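Starch synthase I (Hordeum vulgare, PDB 4HLN) belongs to the starch synthases, plant glycosyltransferase-family enzymes with the two-domain GT-B fold, in which two Rossmann-like domains face each other. Local coordinates at residues I358-Q363 and S387-I392; L432-R437 and D469-M474; G158-V163 and Y258-S263. All coordinates share one frame; numbering follows the deposited sequence.

Contact 1: I358-Q363 and S387-I392; sequences IVTVSQ and SVLNGI
I358 and L389 sit side by side on two parallel strands, with their side chains pointing the same way. L389 CD2 lies against I358 CB at 3.4 Å and also touches I358 CG2. The L389 chi1 (-66°) and chi2 (-172°) together bring CD2 against the isoleucine. Three backbone bonds zip the strands together in the parallel pattern. I358 N donates to V388 O at 2.9 Å. N390 N returns a bond to I358 O at 3.0 Å, so I358 grips the residues before and after L389. T360 N then reaches N390 O at 2.8 Å. On the other face of the sheet, V359 turns its CG1 methyl to the backbone of G391 and I392, with CG1 to I392 CA at 3.6 Å. I392 CD1 flanks V359 CG1 at 4.1 Å. Beyond the strand the chain turns, and Q363 comes back across the partner. Its chain bends at chi2, with CB and CG over the G391 and N390 backbone and Q363 NE2 beside L389 CB at 3.8 Å. T360 directs its OG1 to S362 OG, a hydrogen bond in which either may donate.

Farther out, V359 bonds through its backbone to L297 and I299 of the next strand. I621 of helix 611-627 covers V359 and N390, and R357 holds N390 OD1. Strand 389-391 is the outermost strand of the mixed sheet of the N-terminal Rossmann-like domain, beside 357-360. Main-chain N-H and C=O groups set the pairing, so the alignment depends on no side-chain hydrogen bond between the segments; I358/L389 and V359/I392 add apolar packing.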
loop_
_atom_site.group_PDB
_atom_site.type_symbol
_atom_site.label_atom_id
_atom_site.label_comp_id
_atom_site.label_asym_id
_atom_site.label_seq_id
_atom_site.Cartn_x
_atom_site.Cartn_y
_atom_site.Cartn_z
ATOM N N ILE A 358 1.814 5.655 12.993
ATOM C CA ILE A 358 0.954 4.783 12.202
ATOM C C ILE A 358 0.848 5.240 10.761
ATOM O O ILE A 358 0.456 6.374 10.485
ATOM C CB ILE A 358 -0.474 4.735 12.763
ATOM C CG1 ILE A 358 -0.455 4.213 14.197
ATOM C CG2 ILE A 358 -1.384 3.877 11.852
ATOM C CD1 ILE A 358 -1.757 4.250 14.874
ATOM N N VAL A 359 1.192 4.346 9.846
ATOM C CA VAL A 359 1.041 4.601 8.424
ATOM C C VAL A 359 -0.098 3.738 7.899
ATOM O O VAL A 359 -0.065 2.512 7.991
ATOM C CB VAL A 359 2.336 4.267 7.666
ATOM C CG1 VAL A 359 2.128 4.401 6.171
ATOM C CG2 VAL A 359 3.473 5.168 8.145
ATOM N N THR A 360 -1.115 4.371 7.341
ATOM C CA THR A 360 -2.339 3.638 7.073
ATOM C C THR A 360 -2.953 3.942 5.718
ATOM O O THR A 360 -2.956 5.083 5.269
ATOM C CB THR A 360 -3.366 3.910 8.179
ATOM O OG1 THR A 360 -4.669 3.532 7.729
ATOM C CG2 THR A 360 -3.366 5.384 8.535
ATOM N N VAL A 361 -3.466 2.903 5.069
ATOM C CA VAL A 361 -4.190 3.054 3.810
ATOM C C VAL A 361 -5.355 4.054 3.911
ATOM O O VAL A 361 -5.685 4.749 2.949
ATOM C CB VAL A 361 -4.765 1.703 3.372
ATOM C CG1 VAL A 361 -5.579 1.103 4.513
ATOM C CG2 VAL A 361 -5.601 1.857 2.103
ATOM N N SER A 362 -5.953 4.130 5.094
ATOM C CA SER A 362 -7.182 4.872 5.300
ATOM C C SER A 362 -6.956 6.378 5.299
ATOM O O SER A 362 -7.918 7.152 5.268
ATOM C CB SER A 362 -7.835 4.436 6.617
ATOM O OG SER A 362 -7.085 4.883 7.736
ATOM N N GLN A 363 -5.690 6.789 5.335
ATOM C CA GLN A 363 -5.346 8.206 5.335
ATOM C C GLN A 363 -5.901 9.033 4.167
ATOM O O GLN A 363 -6.432 10.127 4.376
ATOM C CB GLN A 363 -3.847 8.392 5.428
ATOM C CG GLN A 363 -3.427 8.894 6.785
ATOM C CD GLN A 363 -4.123 10.185 7.149
ATOM O OE1 GLN A 363 -3.959 11.198 6.475
ATOM N NE2 GLN A 363 -4.916 10.152 8.209
ATOM N N SER A 387 -2.803 12.522 15.476
ATOM C CA SER A 387 -1.537 13.250 15.411
ATOM C C SER A 387 -0.341 12.403 14.967
ATOM O O SER A 387 0.730 12.944 14.669
ATOM C CB SER A 387 -1.232 13.890 16.763
ATOM O OG SER A 387 -1.079 12.896 17.763
ATOM N N VAL A 388 -0.514 11.085 14.931
ATOM C CA VAL A 388 0.574 10.211 14.505
ATOM C C VAL A 388 0.265 9.430 13.242
ATOM O O VAL A 388 0.956 8.458 12.934
ATOM C CB VAL A 388 1.016 9.232 15.623
ATOM C CG1 VAL A 388 1.711 9.999 16.729
ATOM C CG2 VAL A 388 -0.178 8.439 16.173
ATOM N N LEU A 389 -0.761 9.861 12.508
ATOM C CA LEU A 389 -1.159 9.183 11.272
ATOM C C LEU A 389 -0.507 9.755 10.022
ATOM O O LEU A 389 -0.277 10.963 9.929
ATOM C CB LEU A 389 -2.677 9.216 11.096
ATOM C CG LEU A 389 -3.515 8.447 12.112
ATOM C CD1 LEU A 389 -4.973 8.409 11.679
ATOM C CD2 LEU A 389 -2.974 7.039 12.299
ATOM N N ASN A 390 -0.223 8.871 9.066
ATOM C CA ASN A 390 0.313 9.240 7.755
ATOM C C ASN A 390 -0.146 8.215 6.748
ATOM O O ASN A 390 -0.373 7.053 7.094
ATOM C CB ASN A 390 1.842 9.260 7.765
ATOM C CG ASN A 390 2.420 10.121 8.882
ATOM O OD1 ASN A 390 2.705 9.641 9.999
ATOM N ND2 ASN A 390 2.601 11.399 8.585
ATOM N N GLY A 391 -0.279 8.636 5.496
ATOM C CA GLY A 391 -0.683 7.718 4.449
ATOM C C GLY A 391 0.464 6.842 3.986
ATOM O O GLY A 391 1.634 7.153 4.223
ATOM N N ILE A 392 0.130 5.734 3.332
ATOM C CA ILE A 392 1.142 4.888 2.719
ATOM C C ILE A 392 1.766 5.669 1.571
ATOM O O ILE A 392 1.065 6.332 0.830
ATOM C CB ILE A 392 0.535 3.607 2.125
ATOM C CG1 ILE A 392 -0.493 2.981 3.078
ATOM C CG2 ILE A 392 1.633 2.630 1.780
ATOM C CD1 ILE A 392 -0.003 1.764 3.810
#

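Contact 2: L432-R437 and D469-M474; sequences LGLPVR and DVQFVM
R437 and D469 form the salt bridge at one end of this contact, between a loop and strand 471-476 of the C-terminal Rossmann-like domain. The loop leaves helix 419-432 through a Schellman motif at G433, whose positive phi turns the chain out of the helix. The R437 chain is bent at chi3 (40°), and its guanidinium meets the D469 carboxylate end-on. The two planes are only 17° apart. R437 NH1 faces both oxygens, 3.0 Å from D469 OD1 and D469 OD2. R437 NH2 bonds to D469 OD2 at 2.9 Å, so OD2 accepts from two nitrogens, both on the syn side of OD2, the side of the other oxygen. NH2 also has a second salt-bridge partner, D439, so one arginine answers two carboxylates.

Q471 reaches the loop with a side chain extended beyond CG. Q471 NE2 donates to P435 O at 3.0 Å, in the carbonyl plane and on a lone pair. The same carbonyl takes a weak bond from R437 N, closing an inverse gamma turn centred on V436. The other end of the amide is held too: Q471 OE1 accepts from Q429 NE2 of helix 419-432. Bonds at both ends should fix which way the amide is flipped. L434 runs past Q471 in the opposite direction, with L434 CD1 3.7 Å from Q471 OE1.

The far end is apolar, where L432 and V473 cross at about a right angle. V473 puts CG2 anti to its backbone N, and that methyl rests 3.9 Å from L432 CD1.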
loop_
_atom_site.group_PDB
_atom_site.type_symbol
_atom_site.label_atom_id
_atom_site.label_comp_id
_atom_site.label_asym_id
_atom_site.label_seq_id
_atom_site.Cartn_x
_atom_site.Cartn_y
_atom_site.Cartn_z
ATOM N N LEU A 432 -6.147 1.442 -31.785
ATOM C CA LEU A 432 -7.414 1.007 -31.204
ATOM C C LEU A 432 -8.574 1.140 -32.185
ATOM O O LEU A 432 -9.671 0.637 -31.935
ATOM C CB LEU A 432 -7.722 1.788 -29.924
ATOM C CG LEU A 432 -6.678 1.655 -28.820
ATOM C CD1 LEU A 432 -6.891 2.656 -27.711
ATOM C CD2 LEU A 432 -6.670 0.254 -28.265
ATOM N N GLY A 433 -8.332 1.827 -33.296
ATOM C CA GLY A 433 -9.346 1.982 -34.318
ATOM C C GLY A 433 -10.272 3.151 -34.037
ATOM O O GLY A 433 -11.382 3.242 -34.570
ATOM N N LEU A 434 -9.818 4.055 -33.184
ATOM C CA LEU A 434 -10.607 5.223 -32.865
ATOM C C LEU A 434 -10.394 6.332 -33.875
ATOM O O LEU A 434 -9.324 6.442 -34.491
ATOM C CB LEU A 434 -10.251 5.725 -31.478
ATOM C CG LEU A 434 -10.677 4.793 -30.347
ATOM C CD1 LEU A 434 -10.008 5.222 -29.052
ATOM C CD2 LEU A 434 -12.202 4.789 -30.216
ATOM N N PRO A 435 -11.430 7.153 -34.065
ATOM C CA PRO A 435 -11.266 8.384 -34.837
ATOM C C PRO A 435 -10.061 9.205 -34.337
ATOM O O PRO A 435 -9.983 9.597 -33.158
ATOM C CB PRO A 435 -12.591 9.124 -34.605
ATOM C CG PRO A 435 -13.345 8.321 -33.526
ATOM C CD PRO A 435 -12.828 6.932 -33.656
ATOM N N VAL A 436 -9.117 9.444 -35.245
ATOM C CA VAL A 436 -7.904 10.173 -34.913
ATOM C C VAL A 436 -8.166 11.662 -34.749
ATOM O O VAL A 436 -7.926 12.450 -35.657
ATOM C CB VAL A 436 -6.814 9.946 -35.967
ATOM C CG1 VAL A 436 -5.548 10.738 -35.608
ATOM C CG2 VAL A 436 -6.510 8.457 -36.083
ATOM N N ARG A 437 -8.647 12.042 -33.573
ATOM C CA ARG A 437 -8.954 13.434 -33.291
ATOM C C ARG A 437 -8.125 13.944 -32.119
ATOM O O ARG A 437 -8.162 13.392 -31.011
ATOM C CB ARG A 437 -10.437 13.579 -32.982
ATOM C CG ARG A 437 -11.339 12.971 -34.026
ATOM C CD ARG A 437 -12.787 13.165 -33.627
ATOM N NE ARG A 437 -13.009 14.490 -33.048
ATOM C CZ ARG A 437 -13.944 14.761 -32.142
ATOM N NH1 ARG A 437 -14.750 13.799 -31.709
ATOM N NH2 ARG A 437 -14.072 15.992 -31.666
ATOM N N ASP A 469 -18.824 14.062 -25.906
ATOM C CA ASP A 469 -17.849 13.776 -26.950
ATOM C C ASP A 469 -16.516 13.415 -26.319
ATOM O O ASP A 469 -15.700 14.292 -26.028
ATOM C CB ASP A 469 -17.672 14.958 -27.901
ATOM C CG ASP A 469 -16.756 14.624 -29.070
ATOM O OD1 ASP A 469 -16.537 13.414 -29.320
ATOM O OD2 ASP A 469 -16.260 15.563 -29.738
ATOM N N VAL A 470 -16.319 12.120 -26.099
ATOM C CA VAL A 470 -15.095 11.607 -25.506
ATOM C C VAL A 470 -14.820 10.217 -26.038
ATOM O O VAL A 470 -15.716 9.541 -26.562
ATOM C CB VAL A 470 -15.185 11.497 -23.965
ATOM C CG1 VAL A 470 -15.488 12.839 -23.348
ATOM C CG2 VAL A 470 -16.233 10.471 -23.559
ATOM N N GLN A 471 -13.571 9.794 -25.899
ATOM C CA GLN A 471 -13.207 8.415 -26.166
ATOM C C GLN A 471 -12.740 7.769 -24.856
ATOM O O GLN A 471 -12.198 8.431 -23.972
ATOM C CB GLN A 471 -12.127 8.342 -27.242
ATOM C CG GLN A 471 -12.328 9.348 -28.363
ATOM C CD GLN A 471 -11.307 9.192 -29.460
ATOM O OE1 GLN A 471 -10.125 8.946 -29.196
ATOM N NE2 GLN A 471 -11.756 9.315 -30.706
ATOM N N PHE A 472 -12.973 6.474 -24.726
ATOM C CA PHE A 472 -12.689 5.791 -23.484
ATOM C C PHE A 472 -12.169 4.398 -23.770
ATOM O O PHE A 472 -12.856 3.572 -24.354
ATOM C CB PHE A 472 -13.947 5.700 -22.625
ATOM C CG PHE A 472 -13.730 4.979 -21.341
ATOM C CD1 PHE A 472 -13.458 5.677 -20.177
ATOM C CD2 PHE A 472 -13.765 3.598 -21.294
ATOM C CE1 PHE A 472 -13.239 5.007 -18.980
ATOM C CE2 PHE A 472 -13.545 2.925 -20.099
ATOM C CZ PHE A 472 -13.283 3.634 -18.945
ATOM N N VAL A 473 -10.944 4.133 -23.356
ATOM C CA VAL A 473 -10.401 2.804 -23.534
ATOM C C VAL A 473 -10.076 2.216 -22.179
ATOM O O VAL A 473 -9.463 2.866 -21.328
ATOM C CB VAL A 473 -9.134 2.807 -24.405
ATOM C CG1 VAL A 473 -8.130 3.855 -23.903
ATOM C CG2 VAL A 473 -8.507 1.418 -24.421
ATOM N N MET A 474 -10.506 0.987 -21.957
ATOM C CA MET A 474 -10.067 0.315 -20.762
ATOM C C MET A 474 -9.402 -0.988 -21.161
ATOM O O MET A 474 -9.826 -1.653 -22.099
ATOM C CB MET A 474 -11.212 0.129 -19.760
ATOM C CG MET A 474 -12.317 -0.788 -20.216
ATOM S SD MET A 474 -13.759 -0.690 -19.132
ATOM C CE MET A 474 -13.107 -1.308 -17.585
#

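Contact 3: G158-V163 and Y258-S263; sequences GHRVMV and YIYGQS
R160 slides its side chain between the rings of Y258 and Y260. From CB the chain runs extended as far as NE, with CG anti to the backbone N (chi1 -151°). R160 CG passes the phenol oxygen of Y260, 3.7 Å from Y260 OH. R160 CD sits over the Y260 face as a CH-pi contact, 3.7 Å from the ring centroid. R160 NE follows over the same face, 3.3 Å from Y260 CE1. At CZ the guanidinium is sandwiched: Y260 lies flat on one face, planes 15° apart, and Y258 on the opposite face, planes 23° apart. R160 CZ is 3.7 Å from the Y258 centroid, a cation-pi contact. At the tip, R160 NH1 donates to Y258 O at 2.7 Å in a nearly straight bond. R160 NH2 donates to I259 O at 3.0 Å from above that carbonyl plane. NH2 also gives a hydrogen to a water, which donates in turn to Y260 O.

M162 closes the other face of Y260, its CE 3.6 Å from the centroid and its sulfur farther above. Y260 OH is hydrogen-bonded to D209 OD2 of strand 208-214. R160 and M162 face the loop between helix 235-252 and strand 264-269. V161 and V163 point the opposite way, onto helix 150-156, while strand 160-166 itself runs between strands 126-130 and 208-214.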
loop_
_atom_site.group_PDB
_atom_site.type_symbol
_atom_site.label_atom_id
_atom_site.label_comp_id
_atom_site.label_asym_id
_atom_site.label_seq_id
_atom_site.Cartn_x
_atom_site.Cartn_y
_atom_site.Cartn_z
ATOM N N GLY A 158 21.770 3.557 3.120
ATOM C CA GLY A 158 22.738 3.386 4.194
ATOM C C GLY A 158 22.190 2.941 5.544
ATOM O O GLY A 158 22.927 2.863 6.524
ATOM N N HIS A 159 20.898 2.648 5.610
ATOM C CA HIS A 159 20.326 2.093 6.832
ATOM C C HIS A 159 20.697 0.631 6.974
ATOM O O HIS A 159 20.876 -0.075 5.985
ATOM C CB HIS A 159 18.807 2.237 6.846
ATOM C CG HIS A 159 18.338 3.643 6.649
ATOM N ND1 HIS A 159 18.370 4.584 7.654
ATOM C CD2 HIS A 159 17.834 4.272 5.558
ATOM C CE1 HIS A 159 17.908 5.732 7.192
ATOM N NE2 HIS A 159 17.574 5.570 5.923
ATOM N N ARG A 160 20.819 0.180 8.216
ATOM C CA ARG A 160 20.983 -1.234 8.478
ATOM C C ARG A 160 19.573 -1.806 8.566
ATOM O O ARG A 160 18.810 -1.417 9.436
ATOM C CB ARG A 160 21.732 -1.458 9.787
ATOM C CG ARG A 160 22.516 -2.758 9.770
ATOM C CD ARG A 160 22.833 -3.229 11.164
ATOM N NE ARG A 160 23.501 -4.520 11.121
ATOM C CZ ARG A 160 23.967 -5.137 12.196
ATOM N NH1 ARG A 160 24.576 -6.314 12.092
ATOM N NH2 ARG A 160 23.829 -4.558 13.375
ATOM N N VAL A 161 19.220 -2.704 7.655
ATOM C CA VAL A 161 17.816 -3.077 7.475
ATOM C C VAL A 161 17.600 -4.577 7.616
ATOM O O VAL A 161 18.223 -5.383 6.916
ATOM C CB VAL A 161 17.258 -2.598 6.091
ATOM C CG1 VAL A 161 15.799 -3.039 5.901
ATOM C CG2 VAL A 161 17.395 -1.085 5.941
ATOM N N MET A 162 16.712 -4.943 8.533
ATOM C CA MET A 162 16.358 -6.342 8.723
ATOM C C MET A 162 14.906 -6.575 8.321
ATOM O O MET A 162 14.055 -5.723 8.553
ATOM C CB MET A 162 16.589 -6.753 10.180
ATOM C CG MET A 162 16.170 -8.195 10.500
ATOM S SD MET A 162 16.474 -8.743 12.210
ATOM C CE MET A 162 18.223 -8.422 12.360
ATOM N N VAL A 163 14.620 -7.711 7.695
ATOM C CA VAL A 163 13.225 -8.112 7.526
ATOM C C VAL A 163 13.006 -9.487 8.094
ATOM O O VAL A 163 13.661 -10.445 7.677
ATOM C CB VAL A 163 12.792 -8.181 6.075
ATOM C CG1 VAL A 163 11.312 -8.569 6.022
ATOM C CG2 VAL A 163 13.045 -6.868 5.381
ATOM N N TYR A 258 28.042 -8.395 14.462
ATOM C CA TYR A 258 27.416 -7.666 15.576
ATOM C C TYR A 258 25.886 -7.623 15.516
ATOM O O TYR A 258 25.303 -7.494 14.447
ATOM C CB TYR A 258 27.963 -6.236 15.665
ATOM C CG TYR A 258 27.748 -5.449 14.399
ATOM C CD1 TYR A 258 26.889 -4.353 14.375
ATOM C CD2 TYR A 258 28.400 -5.809 13.215
ATOM C CE1 TYR A 258 26.682 -3.628 13.211
ATOM C CE2 TYR A 258 28.201 -5.098 12.042
ATOM C CZ TYR A 258 27.336 -4.005 12.040
ATOM O OH TYR A 258 27.122 -3.286 10.869
ATOM N N ILE A 259 25.246 -7.720 16.679
ATOM C CA ILE A 259 23.793 -7.635 16.768
ATOM C C ILE A 259 23.252 -6.270 16.354
ATOM O O ILE A 259 23.995 -5.300 16.239
ATOM C CB ILE A 259 23.289 -7.926 18.183
ATOM C CG1 ILE A 259 23.897 -6.945 19.170
ATOM C CG2 ILE A 259 23.579 -9.386 18.601
ATOM C CD1 ILE A 259 23.400 -7.178 20.566
ATOM N N TYR A 260 21.944 -6.204 16.130
ATOM C CA TYR A 260 21.295 -4.954 15.739
ATOM C C TYR A 260 21.098 -4.059 16.948
ATOM O O TYR A 260 21.118 -2.831 16.832
ATOM C CB TYR A 260 19.933 -5.228 15.089
ATOM C CG TYR A 260 19.946 -5.249 13.573
ATOM C CD1 TYR A 260 20.736 -6.160 12.873
ATOM C CD2 TYR A 260 19.146 -4.379 12.838
ATOM C CE1 TYR A 260 20.729 -6.195 11.485
ATOM C CE2 TYR A 260 19.143 -4.399 11.443
ATOM C CZ TYR A 260 19.933 -5.313 10.778
ATOM O OH TYR A 260 19.937 -5.344 9.405
ATOM N N GLY A 261 20.882 -4.684 18.105
ATOM C CA GLY A 261 20.711 -3.954 19.341
ATOM C C GLY A 261 19.357 -3.323 19.639
ATOM O O GLY A 261 18.321 -3.735 19.099
ATOM N N GLN A 262 19.370 -2.309 20.504
ATOM C CA GLN A 262 18.139 -1.808 21.106
ATOM C C GLN A 262 17.734 -0.388 20.738
ATOM O O GLN A 262 16.961 0.236 21.464
ATOM C CB GLN A 262 18.231 -1.917 22.621
ATOM C CG GLN A 262 18.722 -3.244 23.072
ATOM C CD GLN A 262 18.636 -3.400 24.565
ATOM O OE1 GLN A 262 17.943 -2.634 25.258
ATOM N NE2 GLN A 262 19.336 -4.405 25.081
ATOM N N SER A 263 18.244 0.123 19.625
ATOM C CA SER A 263 17.829 1.436 19.137
ATOM C C SER A 263 17.207 1.285 17.766
ATOM O O SER A 263 17.574 1.972 16.805
ATOM C CB SER A 263 19.009 2.395 19.077
ATOM O OG SER A 263 19.526 2.621 20.374
HETATM O O HOH W 1 22.528 -2.183 14.403
#

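How the contacts relate
From the N terminus, contact 3 comes first: it closes a loop of 94 residues, bringing the approach to strand 264-269 back to strand 160-166. Contact 1 follows, joining two strands across a largely helical excursion of 23 residues. Contact 2 comes last and spans 31 residues. The three are in series; none nests within or crosses another. Contacts 3 and 1 both reach the same mixed sheet of the N-terminal domain, their nearest atoms about 14 Å apart. Helix 611-627 meets V359 of contact 1 and, through E619, H159 beside contact 3. Contact 2 ties a loop to the six-stranded parallel sheet of the other domain, its centre about 53 Å from that of contact 3.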